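FAD-dependent oxidoreductase (Actinomadura kijaniata, PDB 3M9V) is a flavin-dependent enzyme of the acyl-CoA dehydrogenase family that binds dTDP and acts in the biosynthesis of the sugar D-kijanose, probably oxidising a dTDP-linked sugar. Local coordinates at residues L35-I38 / R39-A43; T55-A58 / L59-D62; G119-R122 / A123-A127; V200-R203 / D204-G207. One frame throughout, in Å; residues are numbered along the deposited sequence. Where two conformers were deposited one is given.

Interaction 1: residues L35-I38 / R39-A43; sequences LPRI and RSTAA
Helix 35-48 of the acyl-CoA dehydrogenase N-terminal domain begins here, and its first turns are joined by three i to i+4 bonds, accepted by the carbonyls of Leu35, Pro36 and Arg37. Arg39 N meets Leu35 O at 2.9 Å in a nearly straight bond, the N-H pointing at the oxygen with an angle of 170°. Ser40 N reaches Pro36 O and Thr41 N reaches Arg37 O in the same pattern, the Ser40 bond being the more bent of the two. The side chain of Arg39 folds back along the helix: its chain turns at chi3 (50°), which carries the guanidinium toward the N-terminal end, where NH2 lies 4.1 Å from Leu35 CB and NH1 lies 3.9 Å from Pro36 CA. This is a loose packing of the guanidinium on Leu35 and Pro36. Pro36 itself sits in the first turn of the alpha helix, where its lack of an N-H costs no helical backbone bond. In the one of two Ser40 conformers described here, OG sits 2.8 Å from Pro36 O. One residue on, Thr41 OG1 and Ile38 O share a water, 2.7 Å from Thr41 OG1 and 2.6 Å from Ile38 O, to which it donates; this carbonyl is therefore tied to the threonine through solvent. Ile38 packs on Thr55 of helix 53-61 and on Asp95, while Arg37 reaches out to a salt bridge with Asp54.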
loop_
_atom_site.group_PDB
_atom_site.type_symbol
_atom_site.label_atom_id
_atom_site.label_comp_id
_atom_site.label_asym_id
_atom_site.label_seq_id
_atom_site.Cartn_x
_atom_site.Cartn_y
_atom_site.Cartn_z
ATOM N N LEU A 35 18.195 6.646 -30.694
ATOM C CA LEU A 35 16.894 6.274 -30.143
ATOM C C LEU A 35 15.903 5.667 -31.135
ATOM O O LEU A 35 15.287 4.638 -30.843
ATOM C CB LEU A 35 16.275 7.393 -29.288
ATOM C CG LEU A 35 17.201 7.871 -28.173
ATOM C CD1 LEU A 35 16.586 8.988 -27.339
ATOM C CD2 LEU A 35 17.512 6.686 -27.282
ATOM N N PRO A 36 15.733 6.289 -32.316
ATOM C CA PRO A 36 14.729 5.721 -33.232
ATOM C C PRO A 36 14.986 4.274 -33.644
ATOM O O PRO A 36 14.043 3.507 -33.770
ATOM C CB PRO A 36 14.794 6.643 -34.466
ATOM C CG PRO A 36 15.425 7.950 -33.942
ATOM C CD PRO A 36 16.367 7.514 -32.841
ATOM N N ARG A 37 16.221 3.840 -33.849
ATOM C CA ARG A 37 16.436 2.413 -34.131
ATOM C C ARG A 37 16.136 1.526 -32.913
ATOM O O ARG A 37 15.543 0.445 -33.010
ATOM C CB ARG A 37 17.871 2.123 -34.586
ATOM C CG ARG A 37 18.161 0.633 -34.850
ATOM C CD ARG A 37 19.663 0.307 -34.900
ATOM N NE ARG A 37 20.213 0.821 -36.153
ATOM C CZ ARG A 37 20.240 0.175 -37.320
ATOM N NH1 ARG A 37 20.714 0.807 -38.388
ATOM N NH2 ARG A 37 19.800 -1.069 -37.454
ATOM N N ILE A 38 16.564 2.004 -31.750
ATOM C CA ILE A 38 16.332 1.284 -30.502
ATOM C C ILE A 38 14.849 1.025 -30.251
ATOM O O ILE A 38 14.440 -0.112 -29.999
ATOM C CB ILE A 38 17.029 1.986 -29.320
ATOM C CG1 ILE A 38 18.542 1.891 -29.557
ATOM C CG2 ILE A 38 16.554 1.386 -27.989
ATOM C CD1 ILE A 38 19.404 2.784 -28.648
ATOM N N ARG A 39 14.024 2.053 -30.412
ATOM C CA ARG A 39 12.588 1.881 -30.243
ATOM C C ARG A 39 11.991 0.975 -31.307
ATOM O O ARG A 39 11.075 0.188 -31.062
ATOM C CB ARG A 39 11.911 3.250 -30.344
ATOM C CG ARG A 39 10.609 3.340 -29.588
ATOM C CD ARG A 39 10.247 4.797 -29.337
ATOM N NE ARG A 39 10.333 5.588 -30.561
ATOM C CZ ARG A 39 11.299 6.466 -30.816
ATOM N NH1 ARG A 39 11.301 7.134 -31.967
ATOM N NH2 ARG A 39 12.255 6.682 -29.919
ATOM N N SER A 40 12.522 1.070 -32.517
ATOM C CA SER A 40 11.911 0.413 -33.663
ATOM C C SER A 40 12.085 -1.093 -33.565
ATOM O O SER A 40 11.183 -1.846 -33.914
ATOM C CB SER A 40 12.556 0.891 -34.969
ATOM O OG SER A 40 12.058 2.174 -35.287
ATOM N N THR A 41 13.261 -1.537 -33.121
ATOM C CA THR A 41 13.489 -2.981 -33.124
ATOM C C THR A 41 13.172 -3.677 -31.798
ATOM O O THR A 41 13.337 -4.897 -31.691
ATOM C CB THR A 41 14.931 -3.365 -33.565
ATOM O OG1 THR A 41 15.842 -2.764 -32.639
ATOM C CG2 THR A 41 15.247 -2.794 -34.966
ATOM N N ALA A 42 12.723 -2.915 -30.802
ATOM C CA ALA A 42 12.553 -3.461 -29.445
ATOM C C ALA A 42 11.597 -4.647 -29.397
ATOM O O ALA A 42 11.921 -5.677 -28.791
ATOM C CB ALA A 42 12.130 -2.394 -28.422
ATOM N N ALA A 43 10.447 -4.533 -30.061
ATOM C CA ALA A 43 9.416 -5.574 -29.958
ATOM C C ALA A 43 9.901 -6.891 -30.546
ATOM O O ALA A 43 9.615 -7.964 -30.019
ATOM C CB ALA A 43 8.063 -5.170 -30.645
HETATM O O HOH W 1 15.727 -2.379 -29.929
#

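Interaction 2: residues T55-A58 / L59-D62; sequences TFDA and LRKD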
loop_
_atom_site.group_PDB
_atom_site.type_symbol
_atom_site.label_atom_id
_atom_site.label_comp_id
_atom_site.label_asym_id
_atom_site.label_seq_id
_atom_site.Cartn_x
_atom_site.Cartn_y
_atom_site.Cartn_z
ATOM N N THR A 55 22.428 -2.434 -32.896
ATOM C CA THR A 55 22.439 -1.193 -32.123
ATOM C C THR A 55 23.833 -0.998 -31.548
ATOM O O THR A 55 24.362 0.120 -31.505
ATOM C CB THR A 55 21.454 -1.340 -30.942
ATOM O OG1 THR A 55 20.138 -1.358 -31.506
ATOM C CG2 THR A 55 21.640 -0.187 -29.969
ATOM N N PHE A 56 24.407 -2.091 -31.049
ATOM C CA PHE A 56 25.725 -1.985 -30.424
ATOM C C PHE A 56 26.824 -1.732 -31.438
ATOM O O PHE A 56 27.756 -0.966 -31.167
ATOM C CB PHE A 56 26.023 -3.156 -29.484
ATOM C CG PHE A 56 25.334 -2.939 -28.167
ATOM C CD1 PHE A 56 26.003 -2.325 -27.108
ATOM C CD2 PHE A 56 23.982 -3.252 -28.040
ATOM C CE1 PHE A 56 25.312 -2.045 -25.913
ATOM C CE2 PHE A 56 23.297 -2.961 -26.853
ATOM C CZ PHE A 56 23.968 -2.362 -25.790
ATOM N N ASP A 57 26.672 -2.296 -32.635
ATOM C CA ASP A 57 27.633 -1.896 -33.669
ATOM C C ASP A 57 27.583 -0.388 -33.902
ATOM O O ASP A 57 28.623 0.259 -33.968
ATOM C CB ASP A 57 27.465 -2.654 -34.991
ATOM C CG ASP A 57 27.894 -4.103 -34.896
ATOM O OD1 ASP A 57 28.682 -4.491 -34.006
ATOM O OD2 ASP A 57 27.398 -4.901 -35.716
ATOM N N ALA A 58 26.396 0.205 -34.010
ATOM C CA ALA A 58 26.343 1.657 -34.189
ATOM C C ALA A 58 26.927 2.469 -33.027
ATOM O O ALA A 58 27.553 3.513 -33.245
ATOM C CB ALA A 58 24.904 2.105 -34.506
ATOM N N LEU A 59 26.735 2.025 -31.785
ATOM C CA LEU A 59 27.231 2.821 -30.660
ATOM C C LEU A 59 28.752 2.761 -30.611
ATOM O O LEU A 59 29.411 3.746 -30.266
ATOM C CB LEU A 59 26.659 2.329 -29.325
ATOM C CG LEU A 59 25.130 2.397 -29.161
ATOM C CD1 LEU A 59 24.596 1.608 -27.960
ATOM C CD2 LEU A 59 24.619 3.844 -29.119
ATOM N N ARG A 60 29.289 1.585 -30.937
ATOM C CA ARG A 60 30.734 1.368 -31.013
ATOM C C ARG A 60 31.394 2.326 -31.999
ATOM O O ARG A 60 32.312 3.044 -31.622
ATOM C CB ARG A 60 31.092 -0.075 -31.391
ATOM C CG ARG A 60 30.663 -1.087 -30.334
ATOM C CD ARG A 60 30.819 -2.534 -30.786
ATOM N NE ARG A 60 32.110 -2.742 -31.432
ATOM C CZ ARG A 60 32.272 -3.072 -32.711
ATOM N NH1 ARG A 60 31.232 -3.279 -33.509
ATOM N NH2 ARG A 60 33.499 -3.209 -33.196
ATOM N N LYS A 61 30.911 2.358 -33.237
ATOM C CA LYS A 61 31.601 3.144 -34.245
ATOM C C LYS A 61 31.357 4.630 -34.004
ATOM O O LYS A 61 32.167 5.461 -34.418
ATOM C CB LYS A 61 31.265 2.689 -35.666
ATOM C CG LYS A 61 29.777 2.615 -35.969
ATOM C CD LYS A 61 29.504 2.529 -37.473
ATOM C CE LYS A 61 29.553 3.920 -38.116
ATOM N NZ LYS A 61 30.922 4.333 -38.556
ATOM N N ASP A 62 30.284 4.971 -33.291
ATOM C CA ASP A 62 29.977 6.361 -32.970
ATOM C C ASP A 62 30.759 6.810 -31.742
ATOM O O ASP A 62 30.585 7.929 -31.258
ATOM C CB ASP A 62 28.491 6.419 -32.610
ATOM C CG ASP A 62 27.833 7.692 -33.065
ATOM O OD1 ASP A 62 28.262 8.172 -34.136
ATOM O OD2 ASP A 62 26.927 8.192 -32.362
#
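Residues Thr55-Lys61 form the last turns of helix 53-61 and Asp62 follows it, with Leu59 N, Arg60 N, Lys61 N and Asp62 N bonded to Thr55 O, Phe56 O, Asp57 O and Ala58 O respectively. On the buried side, Thr55 and Leu59 run alongside each other in the same direction, and the threonine methyl CG2 meets Leu59 CD1 at 4.0 Å. The same CD1 stands over one face of the Phe56 ring, toward its rim, 4.2 Å from CE1. Thr98 and Ala101 of helix 96-118 also touch Phe56, which brings this apolar cluster up against the neighbouring helix of the N-terminal domain. On the outer side, Asp57 and Arg60 form a second such pair. The arginine bends at chi3 (45°) and brings NH1 to Asp57 OD1 at 2.9 Å. The carboxylate oxygen comes to the edge of the guanidinium, near its plane, but the two groups are turned 71° apart and the N-H angle is 119°. The salt bridge therefore contains a weak hydrogen bond, so its pull is probably mostly electrostatic; Arg60 NH2 has a second partner in Gly137 O, which helps fix the guanidinium where the aspartate meets it.

Interaction 3: residues G119-R122 / A123-A127; sequences GDER and ARTLA
Asp120 is the N-cap of helix 121-136, and Arg124, one turn on, bends back over the same helix start. The cap itself is a bond from Ala123 N to Asp120 OD1, 3.0 Å long and nearly straight, which satisfies an N-H of the first turn; Arg124 N then bonds to Asp120 O. Along Arg124, CB lies 3.6 Å from Asp120 O, and CG, set beside the backbone N by chi1 of -70°, comes within 3.3 Å of Gly119 O. CD continues past that same carbonyl, and a bend at chi3 (-54°) turns the guanidinium across the start of the helix. There CZ and NH1 lie over Glu121, whose CA faces the flat group at 3.4 Å from NH1, while NH2 donates to Gly119 O at the edge of the group; that bond is modelled improbably short, so its exact length is doubtful. An alanine in place of Arg124 would remove this flat cover from Glu121 CA and would probably leave Gly119 O without its side-chain donor. Gly119 marks the break after helix 96-118, so the arginine bridges the turn between two consecutive helices. Ala123, for its part, packs on Glu115, a dTDP-binding residue of helix 96-118. Further along, the helix continues with Thr125 N bonded to Glu121 O at 3.0 Å.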
loop_
_atom_site.group_PDB
_atom_site.type_symbol
_atom_site.label_atom_id
_atom_site.label_comp_id
_atom_site.label_asym_id
_atom_site.label_seq_id
_atom_site.Cartn_x
_atom_site.Cartn_y
_atom_site.Cartn_z
ATOM N N GLY A 119 45.531 2.718 -9.290
ATOM C CA GLY A 119 46.010 1.351 -9.141
ATOM C C GLY A 119 47.532 1.363 -9.171
ATOM O O GLY A 119 48.146 2.384 -9.492
ATOM N N ASP A 120 48.136 0.230 -8.827
ATOM C CA ASP A 120 49.570 0.045 -9.019
ATOM C C ASP A 120 49.780 -0.208 -10.509
ATOM O O ASP A 120 48.832 -0.156 -11.295
ATOM C CB ASP A 120 50.043 -1.174 -8.227
ATOM C CG ASP A 120 49.498 -2.465 -8.805
ATOM O OD1 ASP A 120 48.862 -2.428 -9.882
ATOM O OD2 ASP A 120 49.706 -3.528 -8.185
ATOM N N GLU A 121 51.017 -0.489 -10.898
ATOM C CA GLU A 121 51.370 -0.244 -12.285
ATOM C C GLU A 121 50.731 -1.323 -13.154
ATOM O O GLU A 121 50.427 -1.098 -14.334
ATOM C CB GLU A 121 52.883 -0.180 -12.484
ATOM C CG GLU A 121 53.241 0.216 -13.914
ATOM C CD GLU A 121 54.695 -0.049 -14.265
ATOM O OE1 GLU A 121 55.436 -0.574 -13.407
ATOM O OE2 GLU A 121 55.113 0.267 -15.401
ATOM N N ARG A 122 50.516 -2.478 -12.527
ATOM C CA ARG A 122 49.876 -3.598 -13.206
ATOM C C ARG A 122 48.439 -3.211 -13.592
ATOM O O ARG A 122 48.067 -3.280 -14.766
ATOM C CB ARG A 122 49.927 -4.867 -12.345
ATOM C CG ARG A 122 49.741 -6.147 -13.155
ATOM C CD ARG A 122 48.886 -7.201 -12.450
ATOM N NE ARG A 122 49.669 -8.233 -11.774
ATOM C CZ ARG A 122 50.906 -8.591 -12.111
ATOM N NH1 ARG A 122 51.521 -8.022 -13.143
ATOM N NH2 ARG A 122 51.530 -9.535 -11.417
ATOM N N ALA A 123 47.656 -2.777 -12.606
ATOM C CA ALA A 123 46.278 -2.317 -12.812
ATOM C C ALA A 123 46.194 -1.155 -13.805
ATOM O O ALA A 123 45.410 -1.207 -14.769
ATOM C CB ALA A 123 45.656 -1.928 -11.486
ATOM N N ARG A 124 47.004 -0.123 -13.575
ATOM C CA ARG A 124 46.963 1.053 -14.432
ATOM C C ARG A 124 47.222 0.753 -15.900
ATOM O O ARG A 124 46.552 1.312 -16.772
ATOM C CB ARG A 124 47.960 2.118 -13.984
ATOM C CG ARG A 124 47.624 2.816 -12.674
ATOM C CD ARG A 124 48.473 4.078 -12.540
ATOM N NE ARG A 124 49.896 3.770 -12.692
ATOM C CZ ARG A 124 50.692 3.382 -11.694
ATOM N NH1 ARG A 124 51.974 3.123 -11.915
ATOM N NH2 ARG A 124 50.214 3.254 -10.463
ATOM N N THR A 125 48.219 -0.092 -16.167
ATOM C CA THR A 125 48.634 -0.453 -17.526
ATOM C C THR A 125 47.491 -1.206 -18.205
ATOM O O THR A 125 47.126 -0.919 -19.353
ATOM C CB THR A 125 49.820 -1.460 -17.503
ATOM O OG1 THR A 125 50.889 -0.937 -16.711
ATOM C CG2 THR A 125 50.340 -1.726 -18.896
ATOM N N LEU A 126 46.949 -2.184 -17.480
ATOM C CA LEU A 126 45.884 -3.019 -18.005
ATOM C C LEU A 126 44.612 -2.196 -18.222
ATOM O O LEU A 126 44.030 -2.230 -19.302
ATOM C CB LEU A 126 45.662 -4.205 -17.063
ATOM C CG LEU A 126 44.387 -4.992 -17.355
ATOM C CD1 LEU A 126 44.536 -5.668 -18.715
ATOM C CD2 LEU A 126 44.164 -6.043 -16.271
ATOM N N ALA A 127 44.196 -1.451 -17.199
ATOM C CA ALA A 127 43.070 -0.524 -17.287
ATOM C C ALA A 127 43.211 0.407 -18.482
ATOM O O ALA A 127 42.253 0.598 -19.251
ATOM C CB ALA A 127 42.972 0.308 -16.015
#

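Interaction 4: residues V200-R203 / D204-G207; sequences VVTR and DTPG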
loop_
_atom_site.group_PDB
_atom_site.type_symbol
_atom_site.label_atom_id
_atom_site.label_comp_id
_atom_site.label_asym_id
_atom_site.label_seq_id
_atom_site.Cartn_x
_atom_site.Cartn_y
_atom_site.Cartn_z
ATOM N N VAL A 200 41.043 -10.846 -16.241
ATOM C CA VAL A 200 40.316 -10.392 -17.421
ATOM C C VAL A 200 40.525 -11.441 -18.515
ATOM O O VAL A 200 41.670 -11.650 -18.920
ATOM C CB VAL A 200 40.856 -9.018 -17.891
ATOM C CG1 VAL A 200 40.225 -8.621 -19.213
ATOM C CG2 VAL A 200 40.594 -7.939 -16.847
ATOM N N VAL A 201 39.455 -12.080 -18.984
ATOM C CA VAL A 201 39.499 -13.043 -20.079
ATOM C C VAL A 201 38.986 -12.421 -21.377
ATOM O O VAL A 201 38.046 -11.631 -21.360
ATOM C CB VAL A 201 38.889 -14.410 -19.653
ATOM C CG1 VAL A 201 37.672 -14.268 -18.779
ATOM C CG2 VAL A 201 38.692 -15.430 -20.784
ATOM N N THR A 202 39.634 -12.699 -22.505
ATOM C CA THR A 202 39.172 -12.144 -23.768
ATOM C C THR A 202 38.446 -13.257 -24.501
ATOM O O THR A 202 38.550 -14.441 -24.181
ATOM C CB THR A 202 40.314 -11.695 -24.688
ATOM O OG1 THR A 202 41.069 -12.873 -25.004
ATOM C CG2 THR A 202 41.212 -10.640 -24.029
ATOM N N ARG A 203 37.670 -12.857 -25.500
ATOM C CA ARG A 203 36.740 -13.817 -26.065
ATOM C C ARG A 203 37.446 -14.975 -26.769
ATOM O O ARG A 203 36.925 -16.085 -26.836
ATOM C CB ARG A 203 35.820 -13.102 -27.057
ATOM C CG ARG A 203 34.599 -13.940 -27.351
ATOM C CD ARG A 203 33.681 -13.242 -28.345
ATOM N NE ARG A 203 32.435 -14.002 -28.409
ATOM C CZ ARG A 203 31.277 -13.630 -27.871
ATOM N NH1 ARG A 203 30.235 -14.437 -28.016
ATOM N NH2 ARG A 203 31.157 -12.483 -27.207
ATOM N N ASP A 204 38.628 -14.736 -27.322
ATOM C CA ASP A 204 39.299 -15.802 -28.056
ATOM C C ASP A 204 40.208 -16.643 -27.155
ATOM O O ASP A 204 41.067 -17.344 -27.673
ATOM C CB ASP A 204 40.158 -15.173 -29.161
ATOM C CG ASP A 204 41.100 -14.111 -28.607
ATOM O OD1 ASP A 204 41.017 -12.941 -29.044
ATOM O OD2 ASP A 204 41.911 -14.415 -27.702
ATOM N N THR A 205 40.083 -16.583 -25.834
ATOM C CA THR A 205 40.891 -17.437 -24.960
ATOM C C THR A 205 40.425 -18.883 -25.023
ATOM O O THR A 205 39.231 -19.162 -25.009
ATOM C CB THR A 205 40.743 -16.952 -23.505
ATOM O OG1 THR A 205 41.196 -15.594 -23.434
ATOM C CG2 THR A 205 41.485 -17.826 -22.495
ATOM N N PRO A 206 41.363 -19.841 -25.071
ATOM C CA PRO A 206 40.976 -21.248 -25.185
ATOM C C PRO A 206 40.215 -21.699 -23.933
ATOM O O PRO A 206 40.556 -21.265 -22.828
ATOM C CB PRO A 206 42.327 -21.986 -25.226
ATOM C CG PRO A 206 43.356 -20.939 -25.491
ATOM C CD PRO A 206 42.820 -19.646 -24.975
ATOM N N GLY A 207 39.243 -22.595 -24.058
ATOM C CA GLY A 207 38.476 -22.972 -22.872
ATOM C C GLY A 207 37.302 -22.072 -22.502
ATOM O O GLY A 207 36.524 -22.395 -21.599
#
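With chi1 at -60°, Thr205 places OG1 beside its own backbone N, so both donors face Thr202 O, while Thr202 holds OG1 between its N and carbonyl carbon (chi1 63°), where it can reach Asp204 OD2. The backbone folds into a type I beta turn from Thr202 to Thr205, closed by Thr205 N to Thr202 O at 3.1 Å. Thr205 OG1 donates to the same oxygen at 3.0 Å. Both donors come from the same face of the carbonyl, well out of its plane, so two bonds from one residue grip a single acceptor. Thr202 OG1 adds a weak bond to Asp204 OD2 at 3.2 Å, linking two residues of the turn; the two side chains meet at a slant. Val201 CG2 lies against Thr205, 3.6 Å from OG1 and 3.7 Å from CB, the valine and threonine crossing at about a right angle. Exchanging Thr205 for a valine would keep the branched shape, but Thr202 O would probably lose its second donor, leaving it the bond from the backbone N. The turn leaves strand 196-202 of the middle-domain beta sheet and leads into strand 208-210. Val201 packs on Phe181 and Ile183 of strand 180-187 and on Phe229 of strand 225-234, Thr205 touches Cys232 of the latter strand, and Arg203 NH2 bonds to the carbonyls of Ala175 and Gly178.

From the N terminus the four contacts come in series: three are turns of helix, and interaction 4 closes a beta turn; none crosses or encloses another. Interaction 1 starts helix 35-48 and interaction 2 ends helix 53-61; the two helices follow each other and touch through Ile38 and Thr55, their contact centres about 14 Å apart. Interaction 3 lies farther along in the same N-terminal domain, at the start of helix 121-136, its nearest atoms about 16 Å from those of interaction 2. Interaction 4 belongs to the middle domain, yet it meets interaction 3 where Leu126 CD2 packs on Val200 CG2 at 4.1 Å, joining the helical N-terminal domain to the beta sheet.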